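Lytic chitin monooxygenase (Enterococcus faecalis, PDB 4A02) cleaves the glycosidic bonds of crystalline chitin oxidatively at a copper centre, working in synergy with a chitinase to depolymerise the polymer. Local coordinates at residues 87-92 against 119-124; 113-118 against 130-135; 23-28 against 56-61; 5-10 against 74-79. All coordinates share one frame; numbering follows the deposited sequence. Where two conformers were deposited one is given.

Contact 1 (87-92 against 119-124); sequences RTASWD and GKQEVP
Arg87 extends from CG to NE past the turn in 119-124 and brings NH1 to 2.7 Å from Gln121 O. The carbonyl meets the edge of the guanidinium in its plane and points almost straight at the donor, the C=O...N angle being 170°. Val123 CG2 lies over the centre of one face of the same group and packs against its aliphatic stem, 3.6 Å from Arg87 CG. Arginine suits this exposed place because its flat head can bond at the rim while a methyl rests on the face. Thr88 turns inward. With OG1 anti to its carbonyl carbon (chi1 -65°), the hydroxyl sits 3.5 Å from Pro124 CG, yet its polar needs are met by Trp148 NE1 and His86 O. Its other branch, CG2, lies over the Trp91 ring toward the rim, while Pro124 CB approaches that ring at its edge, 4.4 Å from Trp91 CZ2. Trp91 also stacks on Trp148, so threonine and proline border an aromatic cluster. Gly119 opens a type I' turn that runs to Glu122; a beta carbon here would run into Thr88 O, so glycine suits the place, its CA 3.4 Å from that oxygen. Thr88 N donates to Glu122 O and Gly119 N to Ala89 O, each 2.9 Å long, whereas the bond from Gln121 N to Thr88 O is weak. Ala89 and Ser90 bulge opposite Gly149. A charged side-chain bond, three backbone bonds (one weak) and the packing round Trp91 hold the chain directly after His86, a copper ligand, and the charge of Arg87 may affect the electrostatics around that histidine.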
loop_
_atom_site.group_PDB
_atom_site.type_symbol
_atom_site.label_atom_id
_atom_site.label_comp_id
_atom_site.label_asym_id
_atom_site.label_seq_id
_atom_site.Cartn_x
_atom_site.Cartn_y
_atom_site.Cartn_z
ATOM N N ARG A 87 13.142 5.819 12.653
ATOM C CA ARG A 87 13.571 6.980 11.879
ATOM C C ARG A 87 13.224 6.671 10.423
ATOM O O ARG A 87 13.437 5.528 10.000
ATOM C CB ARG A 87 15.108 7.199 12.048
ATOM C CG ARG A 87 15.528 7.583 13.436
ATOM C CD ARG A 87 16.930 8.107 13.653
ATOM N NE ARG A 87 16.860 8.722 15.004
ATOM C CZ ARG A 87 16.490 9.927 15.375
ATOM N NH1 ARG A 87 16.112 10.881 14.534
ATOM N NH2 ARG A 87 16.502 10.217 16.671
ATOM N N THR A 88 12.700 7.684 9.762
ATOM C CA THR A 88 12.155 7.520 8.428
ATOM C C THR A 88 12.910 8.336 7.374
ATOM O O THR A 88 13.152 9.528 7.563
ATOM C CB THR A 88 10.695 7.927 8.454
ATOM O OG1 THR A 88 9.994 6.999 9.298
ATOM C CG2 THR A 88 10.059 7.822 7.083
ATOM N N ALA A 89 13.231 7.691 6.258
ATOM C CA ALA A 89 13.819 8.360 5.096
ATOM C C ALA A 89 12.761 8.992 4.207
ATOM O O ALA A 89 12.967 10.122 3.742
ATOM C CB ALA A 89 14.650 7.399 4.264
ATOM N N SER A 90 11.658 8.317 3.921
ATOM C CA SER A 90 10.787 8.709 2.866
ATOM C C SER A 90 9.468 8.026 2.932
ATOM O O SER A 90 9.312 6.961 3.507
ATOM C CB SER A 90 11.445 8.331 1.520
ATOM O OG SER A 90 11.774 6.963 1.510
ATOM N N TRP A 91 8.480 8.648 2.258
ATOM C CA TRP A 91 7.148 8.059 2.023
ATOM C C TRP A 91 6.852 8.320 0.566
ATOM O O TRP A 91 6.830 9.478 0.120
ATOM C CB TRP A 91 6.086 8.692 2.891
ATOM C CG TRP A 91 6.404 8.850 4.360
ATOM C CD1 TRP A 91 7.129 9.857 4.975
ATOM C CD2 TRP A 91 5.988 7.957 5.400
ATOM N NE1 TRP A 91 7.171 9.647 6.310
ATOM C CE2 TRP A 91 6.474 8.472 6.602
ATOM C CE3 TRP A 91 5.254 6.787 5.419
ATOM C CZ2 TRP A 91 6.251 7.838 7.822
ATOM C CZ3 TRP A 91 5.012 6.172 6.622
ATOM C CH2 TRP A 91 5.496 6.682 7.834
ATOM N N ASP A 92 6.601 7.266 -0.216
ATOM C CA ASP A 92 6.310 7.397 -1.634
ATOM C C ASP A 92 4.970 6.770 -1.954
ATOM O O ASP A 92 4.597 5.759 -1.367
ATOM C CB ASP A 92 7.379 6.713 -2.491
ATOM C CG ASP A 92 8.731 7.376 -2.356
ATOM O OD1 ASP A 92 8.865 8.503 -2.847
ATOM O OD2 ASP A 92 9.604 6.746 -1.804
ATOM N N GLY A 119 11.127 12.051 4.842
ATOM C CA GLY A 119 10.991 11.715 6.212
ATOM C C GLY A 119 11.886 12.427 7.188
ATOM O O GLY A 119 11.668 12.458 8.389
ATOM N N LYS A 120 12.954 13.018 6.655
ATOM C CA LYS A 120 13.936 13.853 7.406
ATOM C C LYS A 120 14.622 13.114 8.538
ATOM O O LYS A 120 15.138 13.731 9.469
ATOM C CB LYS A 120 13.272 15.088 7.962
ATOM C CG LYS A 120 12.833 15.996 6.793
ATOM C CD LYS A 120 11.971 17.175 7.185
ATOM C CE LYS A 120 10.511 16.727 7.314
ATOM N NZ LYS A 120 9.459 17.753 7.617
ATOM N N GLN A 121 14.668 11.792 8.451
ATOM C CA GLN A 121 15.310 10.973 9.493
ATOM C C GLN A 121 14.686 11.198 10.845
ATOM O O GLN A 121 15.256 11.122 11.933
ATOM C CB GLN A 121 16.835 11.164 9.536
ATOM C CG GLN A 121 17.545 10.591 8.296
ATOM C CD GLN A 121 17.506 9.076 8.277
ATOM O OE1 GLN A 121 17.123 8.386 9.192
ATOM N NE2 GLN A 121 17.851 8.631 7.144
ATOM N N GLU A 122 13.411 11.569 10.808
ATOM C CA GLU A 122 12.777 11.707 12.109
ATOM C C GLU A 122 12.006 10.435 12.485
ATOM O O GLU A 122 11.578 9.635 11.615
ATOM C CB GLU A 122 11.778 12.820 12.033
ATOM C CG GLU A 122 12.307 14.124 11.458
ATOM C CD GLU A 122 11.048 15.003 11.281
ATOM O OE1 GLU A 122 9.929 14.433 11.199
ATOM O OE2 GLU A 122 11.242 16.236 11.254
ATOM N N VAL A 123 11.744 10.258 13.751
ATOM C CA VAL A 123 10.955 9.164 14.250
ATOM C C VAL A 123 9.474 9.578 14.255
ATOM O O VAL A 123 9.067 10.508 14.943
ATOM C CB VAL A 123 11.372 8.757 15.679
ATOM C CG1 VAL A 123 10.490 7.601 16.171
ATOM C CG2 VAL A 123 12.840 8.382 15.650
ATOM N N PRO A 124 8.672 8.936 13.475
ATOM C CA PRO A 124 7.267 9.344 13.379
ATOM C C PRO A 124 6.491 8.871 14.591
ATOM O O PRO A 124 6.954 7.957 15.300
ATOM C CB PRO A 124 6.761 8.617 12.101
ATOM C CG PRO A 124 7.711 7.479 11.967
ATOM C CD PRO A 124 9.017 7.839 12.608
#

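Contact 2 (113-118 against 130-135); sequences KIASID and QTINIP
The bump that carries this contact is Ile114 CD1, which enters a hollow lined by the methyl tips of Ile132 and Ile134, 4.0 Å from CD1 of each, with Asn133 O 3.7 Å away at its base. Ile114 holds CG1 between its backbone N and carbonyl carbon (chi1 62°), while its second branch, CG2, rests on Pro135 CG at 3.8 Å, the two side chains crossing at about a right angle. Beside it the small Ala115 offers CB to Ile132 CG2, again at 3.7 Å; the short side chain suits the closest pair of backbones, where beta-branched Ile132 supplies the bulk. At the far end Ile117 and Gln130 meet tip to tip, CD1 lying 3.5 Å from OE1, an oxygen whose bond goes to Tyr93 OH. A water fills in between the main chains, donating to Ile114 O and accepting from Asn133 N. Ile114 and Ala115 form a classic bulge opposite Tyr93, and both turn their side chains toward 130-135. The strands run 157° apart in direction but belong to different sheets of the beta-sandwich: 111-120 pairs with 88-96, and 127-134 is an outermost strand beside 74-82.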
loop_
_atom_site.group_PDB
_atom_site.type_symbol
_atom_site.label_atom_id
_atom_site.label_comp_id
_atom_site.label_asym_id
_atom_site.label_seq_id
_atom_site.Cartn_x
_atom_site.Cartn_y
_atom_site.Cartn_z
ATOM N N LYS A 113 3.723 7.740 -10.319
ATOM C CA LYS A 113 4.110 8.241 -9.013
ATOM C C LYS A 113 3.396 9.541 -8.718
ATOM O O LYS A 113 3.391 10.434 -9.584
ATOM C CB LYS A 113 5.635 8.431 -8.908
ATOM C CG LYS A 113 6.060 8.682 -7.481
ATOM C CD LYS A 113 7.565 8.705 -7.321
ATOM C CE LYS A 113 7.942 8.605 -5.876
ATOM N NZ LYS A 113 9.353 8.863 -5.582
ATOM N N ILE A 114 2.766 9.643 -7.571
ATOM C CA ILE A 114 1.950 10.810 -7.225
ATOM C C ILE A 114 2.420 11.564 -6.000
ATOM O O ILE A 114 1.961 12.736 -5.819
ATOM C CB ILE A 114 0.445 10.467 -7.151
ATOM C CG1 ILE A 114 0.135 9.447 -6.092
ATOM C CG2 ILE A 114 -0.043 10.072 -8.540
ATOM C CD1 ILE A 114 -1.349 9.279 -5.817
ATOM N N ALA A 115 3.280 11.044 -5.169
ATOM C CA ALA A 115 3.815 11.794 -4.031
ATOM C C ALA A 115 5.119 11.202 -3.569
ATOM O O ALA A 115 5.328 9.992 -3.644
ATOM C CB ALA A 115 2.818 11.826 -2.856
ATOM N N SER A 116 5.963 12.082 -3.065
ATOM C CA SER A 116 7.210 11.696 -2.402
ATOM C C SER A 116 7.407 12.677 -1.244
ATOM O O SER A 116 7.567 13.892 -1.477
ATOM C CB SER A 116 8.413 11.760 -3.343
ATOM O OG SER A 116 9.566 11.156 -2.706
ATOM N N ILE A 117 7.404 12.196 -0.052
ATOM C CA ILE A 117 7.496 13.009 1.153
ATOM C C ILE A 117 8.771 12.614 1.896
ATOM O O ILE A 117 9.029 11.470 2.207
ATOM C CB ILE A 117 6.291 12.780 2.027
ATOM C CG1 ILE A 117 5.002 13.133 1.265
ATOM C CG2 ILE A 117 6.352 13.478 3.388
ATOM C CD1 ILE A 117 3.744 12.678 1.977
ATOM N N ASP A 118 9.587 13.670 2.192
ATOM C CA ASP A 118 10.853 13.441 2.886
ATOM C C ASP A 118 10.558 13.106 4.332
ATOM O O ASP A 118 9.813 13.853 4.990
ATOM C CB ASP A 118 11.737 14.696 2.687
ATOM C CG ASP A 118 13.163 14.581 3.252
ATOM O OD1 ASP A 118 13.633 13.591 3.876
ATOM O OD2 ASP A 118 13.949 15.527 2.985
ATOM N N GLN A 130 -0.920 11.795 6.301
ATOM C CA GLN A 130 -0.374 12.532 5.170
ATOM C C GLN A 130 -1.462 12.777 4.188
ATOM O O GLN A 130 -2.517 12.179 4.268
ATOM C CB GLN A 130 0.739 11.763 4.515
ATOM C CG GLN A 130 1.857 11.516 5.505
ATOM C CD GLN A 130 2.997 10.716 4.934
ATOM O OE1 GLN A 130 2.889 9.903 4.016
ATOM N NE2 GLN A 130 4.150 10.923 5.524
ATOM N N THR A 131 -1.257 13.716 3.265
ATOM C CA THR A 131 -2.212 13.999 2.239
ATOM C C THR A 131 -1.566 13.868 0.871
ATOM O O THR A 131 -0.503 14.459 0.681
ATOM C CB THR A 131 -2.819 15.416 2.407
ATOM O OG1 THR A 131 -3.357 15.494 3.751
ATOM C CG2 THR A 131 -3.849 15.704 1.342
ATOM N N ILE A 132 -2.174 13.116 -0.020
ATOM C CA ILE A 132 -1.684 12.930 -1.379
ATOM C C ILE A 132 -2.751 13.340 -2.368
ATOM O O ILE A 132 -3.950 13.279 -2.090
ATOM C CB ILE A 132 -1.199 11.471 -1.599
ATOM C CG1 ILE A 132 -2.382 10.485 -1.574
ATOM C CG2 ILE A 132 -0.116 11.126 -0.632
ATOM C CD1 ILE A 132 -1.943 9.067 -1.897
ATOM N N ASN A 133 -2.353 13.729 -3.570
ATOM C CA ASN A 133 -3.277 14.174 -4.587
ATOM C C ASN A 133 -3.599 13.065 -5.543
ATOM O O ASN A 133 -2.763 12.614 -6.327
ATOM C CB ASN A 133 -2.757 15.396 -5.334
ATOM C CG ASN A 133 -2.658 16.585 -4.419
ATOM O OD1 ASN A 133 -3.607 16.852 -3.670
ATOM N ND2 ASN A 133 -1.558 17.279 -4.544
ATOM N N ILE A 134 -4.850 12.590 -5.526
ATOM C CA ILE A 134 -5.320 11.606 -6.470
ATOM C C ILE A 134 -5.600 12.311 -7.785
ATOM O O ILE A 134 -6.429 13.239 -7.818
ATOM C CB ILE A 134 -6.556 10.874 -5.942
ATOM C CG1 ILE A 134 -6.288 10.224 -4.597
ATOM C CG2 ILE A 134 -7.101 9.915 -6.983
ATOM C CD1 ILE A 134 -5.173 9.194 -4.584
ATOM N N PRO A 135 -4.956 11.924 -8.894
ATOM C CA PRO A 135 -5.162 12.664 -10.159
ATOM C C PRO A 135 -6.596 12.693 -10.560
ATOM O O PRO A 135 -7.352 11.725 -10.421
ATOM C CB PRO A 135 -4.265 11.913 -11.140
ATOM C CG PRO A 135 -3.200 11.276 -10.282
ATOM C CD PRO A 135 -3.931 10.868 -9.029
HETATM O O HOH W 1 0.395 14.227 -4.040
#

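Contact 3 (23-28 against 56-61); sequences TNVGRA and EPLDEQ
The van der Waals part is carried by Pro57, whose ring packs against the backbone and amide of Asn24 and against Gly26. Pro57 CB lies 3.3 Å from Asn24 O and 3.5 Å from Asn24 OD1, the two side chains crossing at about a right angle. Pro57 CG comes to 3.7 Å from Gly26 CA. Glycine suits this spot twice over: its phi is positive (57°), and the side on which a beta carbon would stand is taken up by Pro57 CD. Asn24 also has a positive phi, which asparagine tolerates well. The buried, purely apolar part lies beneath. Leu58 spreads its two methyls over separate partners, CD2 at 3.7 Å from Val25 CG1 and CD1 at 4.0 Å from Ala28 CB; Val25 also touches Trp66, and Leu58 touches Ile35. Both segments belong to the long excursion between strands 2-6 and 74-82, which corresponds in position to the region usually called L2 in this family. Residues 56-59 are wound helically but without the regular bonds of a helix; proline, with phi -58° and no N-H to satisfy, fits such a winding. Between the two segments the polar link runs through a water at the outer edge: it accepts from Asn24 ND2 at 3.0 Å and donates to Glu60 OE1 at 2.8 Å. The amide and carboxylate planes stand 81° apart, and Asn24 ND2 is 4.2 Å from Glu60 OE2, too far for a direct bond. Glu60 OE1 is also in a salt bridge with Arg65, which in turn donates to Asn24 O and Thr23 O.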
loop_
_atom_site.group_PDB
_atom_site.type_symbol
_atom_site.label_atom_id
_atom_site.label_comp_id
_atom_site.label_asym_id
_atom_site.label_seq_id
_atom_site.Cartn_x
_atom_site.Cartn_y
_atom_site.Cartn_z
ATOM N N THR A 23 -10.278 -11.721 2.386
ATOM C CA THR A 23 -9.969 -13.121 2.610
ATOM C C THR A 23 -8.669 -13.517 1.937
ATOM O O THR A 23 -8.215 -12.902 0.967
ATOM C CB THR A 23 -11.153 -14.006 2.175
ATOM O OG1 THR A 23 -11.392 -13.765 0.817
ATOM C CG2 THR A 23 -12.348 -13.791 3.071
ATOM N N ASN A 24 -8.081 -14.565 2.480
ATOM C CA ASN A 24 -6.846 -15.182 1.980
ATOM C C ASN A 24 -5.793 -14.166 1.579
ATOM O O ASN A 24 -5.456 -13.972 0.404
ATOM C CB ASN A 24 -7.101 -16.181 0.879
ATOM C CG ASN A 24 -5.842 -16.949 0.544
ATOM O OD1 ASN A 24 -4.900 -16.986 1.350
ATOM N ND2 ASN A 24 -5.817 -17.562 -0.629
ATOM N N VAL A 25 -5.176 -13.551 2.600
ATOM C CA VAL A 25 -4.073 -12.632 2.426
ATOM C C VAL A 25 -2.751 -13.265 2.945
ATOM O O VAL A 25 -1.755 -12.567 3.187
ATOM C CB VAL A 25 -4.308 -11.280 3.098
ATOM C CG1 VAL A 25 -5.439 -10.535 2.406
ATOM C CG2 VAL A 25 -4.562 -11.407 4.573
ATOM N N GLY A 26 -2.709 -14.594 3.061
ATOM C CA GLY A 26 -1.529 -15.247 3.565
ATOM C C GLY A 26 -1.159 -14.732 4.933
ATOM O O GLY A 26 -1.999 -14.496 5.790
ATOM N N ARG A 27 0.158 -14.559 5.137
ATOM C CA ARG A 27 0.672 -14.121 6.434
ATOM C C ARG A 27 0.092 -12.799 6.889
ATOM O O ARG A 27 0.126 -12.528 8.087
ATOM C CB ARG A 27 2.188 -13.976 6.401
ATOM C CG ARG A 27 2.987 -15.250 6.377
ATOM C CD ARG A 27 4.461 -14.972 6.133
ATOM N NE ARG A 27 5.032 -14.302 7.281
ATOM C CZ ARG A 27 6.276 -13.864 7.340
ATOM N NH1 ARG A 27 7.092 -14.025 6.340
ATOM N NH2 ARG A 27 6.730 -13.274 8.403
ATOM N N ALA A 28 -0.406 -11.964 5.969
ATOM C CA ALA A 28 -0.941 -10.668 6.385
ATOM C C ALA A 28 -2.145 -10.764 7.271
ATOM O O ALA A 28 -2.523 -9.784 7.905
ATOM C CB ALA A 28 -1.245 -9.811 5.161
ATOM N N GLU A 56 2.416 -14.269 -0.566
ATOM C CA GLU A 56 2.045 -14.374 -1.972
ATOM C C GLU A 56 0.548 -14.307 -2.233
ATOM O O GLU A 56 0.196 -13.828 -3.319
ATOM C CB GLU A 56 2.574 -15.652 -2.623
ATOM C CG GLU A 56 4.045 -15.911 -2.537
ATOM C CD GLU A 56 4.581 -16.516 -1.253
ATOM O OE1 GLU A 56 3.841 -16.679 -0.255
ATOM O OE2 GLU A 56 5.824 -16.818 -1.226
ATOM N N PRO A 57 -0.369 -14.746 -1.369
ATOM C CA PRO A 57 -1.807 -14.601 -1.720
ATOM C C PRO A 57 -2.191 -13.162 -1.987
ATOM O O PRO A 57 -3.127 -12.913 -2.768
ATOM C CB PRO A 57 -2.538 -15.211 -0.534
ATOM C CG PRO A 57 -1.538 -16.228 0.005
ATOM C CD PRO A 57 -0.218 -15.508 -0.113
ATOM N N LEU A 58 -1.509 -12.190 -1.374
ATOM C CA LEU A 58 -1.774 -10.782 -1.659
ATOM C C LEU A 58 -1.555 -10.426 -3.119
ATOM O O LEU A 58 -2.105 -9.430 -3.590
ATOM C CB LEU A 58 -0.878 -9.878 -0.811
ATOM C CG LEU A 58 -1.299 -9.738 0.657
ATOM C CD1 LEU A 58 -0.165 -9.060 1.422
ATOM C CD2 LEU A 58 -2.576 -8.917 0.793
ATOM N N ASP A 59 -0.691 -11.170 -3.834
ATOM C CA ASP A 59 -0.414 -10.868 -5.209
ATOM C C ASP A 59 -1.498 -11.357 -6.141
ATOM O O ASP A 59 -1.446 -11.037 -7.347
ATOM C CB ASP A 59 0.928 -11.473 -5.614
ATOM C CG ASP A 59 2.088 -10.885 -4.850
ATOM O OD1 ASP A 59 2.114 -9.661 -4.644
ATOM O OD2 ASP A 59 3.004 -11.685 -4.476
ATOM N N GLU A 60 -2.470 -12.097 -5.652
ATOM C CA GLU A 60 -3.580 -12.490 -6.506
ATOM C C GLU A 60 -4.292 -11.217 -6.967
ATOM O O GLU A 60 -4.299 -10.197 -6.295
ATOM C CB GLU A 60 -4.496 -13.448 -5.729
ATOM C CG GLU A 60 -3.749 -14.753 -5.470
ATOM C CD GLU A 60 -4.465 -15.779 -4.636
ATOM O OE1 GLU A 60 -5.704 -15.684 -4.492
ATOM O OE2 GLU A 60 -3.760 -16.713 -4.163
ATOM N N GLN A 61 -4.878 -11.288 -8.166
ATOM C CA GLN A 61 -5.441 -10.078 -8.764
ATOM C C GLN A 61 -6.570 -10.455 -9.718
ATOM O O GLN A 61 -6.339 -11.016 -10.792
ATOM C CB GLN A 61 -4.344 -9.289 -9.489
ATOM C CG GLN A 61 -4.768 -7.907 -9.939
ATOM C CD GLN A 61 -5.326 -7.059 -8.823
ATOM O OE1 GLN A 61 -4.600 -6.722 -7.880
ATOM N NE2 GLN A 61 -6.598 -6.680 -8.903
HETATM O O HOH W 2 -7.309 -17.542 -3.204
#

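Contact 4 (5-10 against 74-79); sequences ASPGSR and GPLDIT
Ser6 and Thr79 face each other as an antiparallel hydrogen-bonded pair, with Thr79 N donating to Ser6 O at 2.9 Å and Ser6 N returning a longer bond of 3.2 Å to Thr79 O. That oxygen is gripped twice, for Ala5 N also reaches it at 2.8 Å, and both donors lie in its carbonyl plane. Two residues thus stand opposite one, a classic beta bulge just before strand 2-6 ends. On the face shared by the pair the side chains stand next to each other, Ser6 CB 4.0 Å from Thr79 CB. Ser6 OG, anti to its backbone N (chi1 -176°), points to a water that lies 2.7 Å from Thr79 OG1; the water's links to Ser6 OG and Asp77 O are weak. Small hydroxyl side chains suit this partly exposed face. After the bulge a cis peptide bond precedes Pro7 and the chain leaves the strand. The ring of Pro7 meets Leu76 tip to tip, CG lying 4.1 Å from Leu76 CD2, so a compact apolar residue continues the packing where strand pairing has stopped. Further along, Ser9 takes the N-cap position of helix 10-13, its OG bonded to Phe12 N and also to Gln159 OE1. Arg10 then carries its charge inward to a salt bridge with Asp162 and a cation-pi contact with Trp66. Pro7 and Ile78 both touch Ile161 of strand 155-165, and Leu76 touches Ile144 of strand 142-150, so the inner side lies against the other sheet, while 74-82 itself runs between 2-6 and 127-134.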
loop_
_atom_site.group_PDB
_atom_site.type_symbol
_atom_site.label_atom_id
_atom_site.label_comp_id
_atom_site.label_asym_id
_atom_site.label_seq_id
_atom_site.Cartn_x
_atom_site.Cartn_y
_atom_site.Cartn_z
ATOM N N ALA A 5 -3.676 2.175 7.293
ATOM C CA ALA A 5 -4.942 1.908 7.919
ATOM C C ALA A 5 -6.099 2.694 7.295
ATOM O O ALA A 5 -7.235 2.264 7.446
ATOM C CB ALA A 5 -4.849 2.200 9.425
ATOM N N SER A 6 -5.832 3.782 6.600
ATOM C CA SER A 6 -6.890 4.576 5.994
ATOM C C SER A 6 -6.410 5.204 4.721
ATOM O O SER A 6 -5.416 5.957 4.758
ATOM C CB SER A 6 -7.365 5.649 6.947
ATOM O OG SER A 6 -8.462 6.323 6.332
ATOM N N PRO A 7 -7.083 5.022 3.571
ATOM C CA PRO A 7 -8.013 3.898 3.328
ATOM C C PRO A 7 -7.313 2.589 3.697
ATOM O O PRO A 7 -6.108 2.442 3.564
ATOM C CB PRO A 7 -8.245 3.966 1.812
ATOM C CG PRO A 7 -7.892 5.365 1.428
ATOM C CD PRO A 7 -6.729 5.721 2.338
ATOM N N GLY A 8 -8.087 1.614 4.214
ATOM C CA GLY A 8 -7.467 0.414 4.687
ATOM C C GLY A 8 -6.685 -0.293 3.594
ATOM O O GLY A 8 -7.198 -0.493 2.484
ATOM N N SER A 9 -5.458 -0.733 3.902
ATOM C CA SER A 9 -4.700 -1.455 2.894
ATOM C C SER A 9 -5.248 -2.856 2.716
ATOM O O SER A 9 -6.058 -3.378 3.482
ATOM C CB SER A 9 -3.235 -1.514 3.225
ATOM O OG SER A 9 -3.008 -2.481 4.251
ATOM N N ARG A 10 -4.761 -3.512 1.658
ATOM C CA ARG A 10 -5.210 -4.860 1.343
ATOM C C ARG A 10 -4.862 -5.808 2.490
ATOM O O ARG A 10 -5.673 -6.630 2.936
ATOM C CB ARG A 10 -4.613 -5.265 0.011
ATOM C CG ARG A 10 -5.085 -6.610 -0.512
ATOM C CD ARG A 10 -4.358 -6.998 -1.776
ATOM N NE ARG A 10 -4.748 -6.128 -2.890
ATOM C CZ ARG A 10 -4.201 -6.211 -4.091
ATOM N NH1 ARG A 10 -3.224 -7.058 -4.317
ATOM N NH2 ARG A 10 -4.612 -5.402 -5.064
ATOM N N GLY A 74 -8.652 14.152 -6.156
ATOM C CA GLY A 74 -8.214 15.255 -5.353
ATOM C C GLY A 74 -7.504 14.814 -4.098
ATOM O O GLY A 74 -7.106 13.651 -3.961
ATOM N N PRO A 75 -7.318 15.727 -3.154
ATOM C CA PRO A 75 -6.576 15.396 -1.941
ATOM C C PRO A 75 -7.204 14.261 -1.175
ATOM O O PRO A 75 -8.403 14.249 -0.928
ATOM C CB PRO A 75 -6.565 16.715 -1.159
ATOM C CG PRO A 75 -6.780 17.768 -2.209
ATOM C CD PRO A 75 -7.706 17.152 -3.223
ATOM N N LEU A 76 -6.366 13.305 -0.777
ATOM C CA LEU A 76 -6.773 12.128 -0.008
ATOM C C LEU A 76 -5.895 12.085 1.239
ATOM O O LEU A 76 -4.658 12.074 1.140
ATOM C CB LEU A 76 -6.558 10.851 -0.819
ATOM C CG LEU A 76 -6.811 9.547 -0.026
ATOM C CD1 LEU A 76 -8.262 9.373 0.327
ATOM C CD2 LEU A 76 -6.321 8.376 -0.867
ATOM N N ASP A 77 -6.523 12.021 2.418
ATOM C CA ASP A 77 -5.792 11.825 3.647
ATOM C C ASP A 77 -5.518 10.324 3.808
ATOM O O ASP A 77 -6.448 9.517 3.800
ATOM C CB ASP A 77 -6.582 12.377 4.807
ATOM C CG ASP A 77 -6.685 13.888 4.825
ATOM O OD1 ASP A 77 -5.876 14.577 4.149
ATOM O OD2 ASP A 77 -7.610 14.410 5.491
ATOM N N ILE A 78 -4.258 9.990 3.945
ATOM C CA ILE A 78 -3.839 8.579 4.005
ATOM C C ILE A 78 -3.049 8.392 5.314
ATOM O O ILE A 78 -2.141 9.211 5.545
ATOM C CB ILE A 78 -3.097 8.248 2.703
ATOM C CG1 ILE A 78 -2.741 6.787 2.643
ATOM C CG2 ILE A 78 -1.883 9.141 2.434
ATOM C CD1 ILE A 78 -2.593 6.227 1.234
ATOM N N THR A 79 -3.464 7.449 6.211
ATOM C CA THR A 79 -2.959 7.243 7.564
ATOM C C THR A 79 -2.261 5.903 7.682
ATOM O O THR A 79 -2.865 4.869 7.339
ATOM C CB THR A 79 -4.080 7.330 8.586
ATOM O OG1 THR A 79 -4.674 8.617 8.528
ATOM C CG2 THR A 79 -3.605 7.141 10.042
HETATM O O HOH W 3 -6.446 9.065 6.589
#

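Contacts 1, 2 and 4 belong to the beta-sandwich, whereas contact 3 joins loops on the opposite side of the chain's centre from contacts 1 and 2. Contacts 1 and 2 share strand 111-120, the first mainly through backbone bonds where the strand ends in a turn, plus an arginine bond, the second through aliphatic packing between sheets. Contacts 2 and 4 meet where strands 127-134 and 74-82 are neighbours. All four are partly buried; the centre of contact 4 lies nearest the centre of the chain, about 9 Å away, and that of contact 1 farthest, about 17 Å. Arg10 ties contact 4 to contact 3 through Leu58 O; contact 3 relies on apolar packing and water.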